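Local coordinates for uncharacterized protein (Corynebacterium diphtheriae NCTC 13129, PDB 3CP3) that is of unknown function but belongs to the pyridoxamine 5'-phosphate oxidase family and may, like its relatives, bind a flavin cofactor, at residues 19-24 with 49-54. Sequence-based numbering, arbitrary orientation. Where two conformers were deposited one is given.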
# COMPACT_ATOMS: atom_id res chain seq x y z
N ASP A 19 -15.68 7.10 -11.01
CA ASP A 19 -15.97 6.04 -10.03
C ASP A 19 -14.77 5.91 -9.08
O ASP A 19 -14.90 5.88 -7.84
CB ASP A 19 -16.25 4.74 -10.82
CG ASP A 19 -16.78 3.58 -9.94
OD1 ASP A 19 -17.18 3.77 -8.75
OD2 ASP A 19 -16.72 2.43 -10.43
N SER A 20 -13.59 5.78 -9.66
CA SER A 20 -12.36 5.67 -8.89
C SER A 20 -12.18 6.78 -7.86
O SER A 20 -11.90 6.53 -6.66
CB SER A 20 -11.17 5.67 -9.87
OG SER A 20 -11.14 4.41 -10.53
N LEU A 21 -12.32 7.99 -8.32
CA LEU A 21 -12.20 9.15 -7.39
C LEU A 21 -13.32 9.25 -6.35
O LEU A 21 -13.05 9.62 -5.20
CB LEU A 21 -12.09 10.45 -8.17
CG LEU A 21 -10.78 10.54 -8.98
CD1 LEU A 21 -10.88 11.77 -9.88
CD2 LEU A 21 -9.57 10.56 -8.06
N SER A 22 -14.56 8.92 -6.73
CA SER A 22 -15.60 8.85 -5.69
C SER A 22 -15.23 7.81 -4.62
O SER A 22 -15.34 8.04 -3.38
CB SER A 22 -16.93 8.46 -6.32
OG SER A 22 -17.31 9.41 -7.30
N ARG A 23 -14.77 6.65 -5.05
CA ARG A 23 -14.50 5.59 -4.07
C ARG A 23 -13.30 5.98 -3.20
O ARG A 23 -13.28 5.78 -1.97
CB ARG A 23 -14.20 4.28 -4.76
CG ARG A 23 -15.43 3.59 -5.44
CD ARG A 23 -15.02 2.29 -6.00
NE ARG A 23 -15.89 1.84 -7.09
CZ ARG A 23 -16.15 0.57 -7.35
NH1 ARG A 23 -15.71 -0.38 -6.54
NH2 ARG A 23 -16.89 0.26 -8.43
N LEU A 24 -12.30 6.56 -3.82
CA LEU A 24 -11.15 7.03 -3.02
C LEU A 24 -11.59 8.07 -1.96
O LEU A 24 -11.16 7.99 -0.78
CB LEU A 24 -10.09 7.61 -3.98
CG LEU A 24 -8.80 8.18 -3.36
CD1 LEU A 24 -7.54 7.66 -4.08
CD2 LEU A 24 -8.87 9.66 -3.47
N LEU A 49 -9.32 14.29 -0.43
CA LEU A 49 -9.27 14.60 -1.84
C LEU A 49 -9.87 15.99 -2.09
O LEU A 49 -10.99 16.26 -1.66
CB LEU A 49 -10.12 13.56 -2.60
CG LEU A 49 -10.23 13.76 -4.12
CD1 LEU A 49 -8.82 13.48 -4.77
CD2 LEU A 49 -11.27 12.81 -4.69
N ASP A 50 -9.13 16.84 -2.78
CA ASP A 50 -9.55 18.21 -3.09
C ASP A 50 -9.74 18.34 -4.61
O ASP A 50 -8.86 17.97 -5.38
CB ASP A 50 -8.52 19.23 -2.59
CG ASP A 50 -8.96 20.68 -2.79
OD1 ASP A 50 -10.18 20.92 -2.94
OD2 ASP A 50 -8.10 21.59 -2.79
N TYR A 51 -10.86 18.93 -5.01
CA TYR A 51 -11.25 19.06 -6.43
C TYR A 51 -11.11 20.45 -7.04
O TYR A 51 -11.34 20.64 -8.24
CB TYR A 51 -12.70 18.64 -6.59
CG TYR A 51 -12.83 17.19 -6.85
CD1 TYR A 51 -12.14 16.61 -7.93
CD2 TYR A 51 -13.62 16.38 -6.05
CE1 TYR A 51 -12.24 15.28 -8.19
CE2 TYR A 51 -13.73 15.05 -6.31
CZ TYR A 51 -13.03 14.51 -7.39
OH TYR A 51 -13.12 13.18 -7.66
N SER A 52 -10.69 21.35 -6.16
CA SER A 52 -10.86 22.79 -6.38
C SER A 52 -9.95 23.42 -7.45
O SER A 52 -10.18 24.57 -7.84
CB SER A 52 -10.69 23.53 -5.05
OG SER A 52 -11.78 23.26 -4.19
N ALA A 53 -8.94 22.69 -7.92
CA ALA A 53 -8.03 23.23 -8.95
C ALA A 53 -8.39 22.65 -10.32
O ALA A 53 -9.51 22.17 -10.52
CB ALA A 53 -6.57 22.95 -8.58
N GLU A 54 -7.44 22.70 -11.26
CA GLU A 54 -7.66 22.15 -12.60
C GLU A 54 -7.55 20.62 -12.61
O GLU A 54 -8.08 19.96 -13.51
CB GLU A 54 -6.66 22.73 -13.61
CG GLU A 54 -7.13 24.02 -14.28
CD GLU A 54 -6.08 24.58 -15.25
OE1 GLU A 54 -4.99 23.98 -15.37
OE2 GLU A 54 -6.36 25.62 -15.88
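L49, near the end of its strand, pushes its side chain against the flank of the helix that carries L21 and L24. Its CG stands anti to the backbone N (chi1 178°), which carries the two methyls across to the helix. L49 CD2 rests 3.7 Å from the carbonyl O of L21. L49 CD1 meets L24 CD2 at 4.0 Å, and the L24 and L49 side chains cross at about a right angle.

Y51 approaches L21 from the turn that follows the strand. In the conformer given here, one of two modelled, L21 CD1 sits at the edge of the Y51 ring, near its plane and 4.1 Å from Y51 CE1, while L49 CG lies over one face, offset toward the rim, so the ring packs against L21 and L49. This is provisional, as is the approach of the hydroxyl to the base of the L21 side chain. No hydrogen bond joins the two segments; the contact is mostly apolar packing and modest in area.

The chain carrying the ring is bent by an Asx turn across Y51, with D50 OD1 accepting from S52 N, and D50 OD2 forms a salt bridge with R57 of the next strand. Plain packing thus joins helix 17-25 to the end of strand 39-50, while the helix also lies on the antiparallel sheet, L21 touching V134 of strand 125-139 and L24 touching V92 and L94 of strand 89-100.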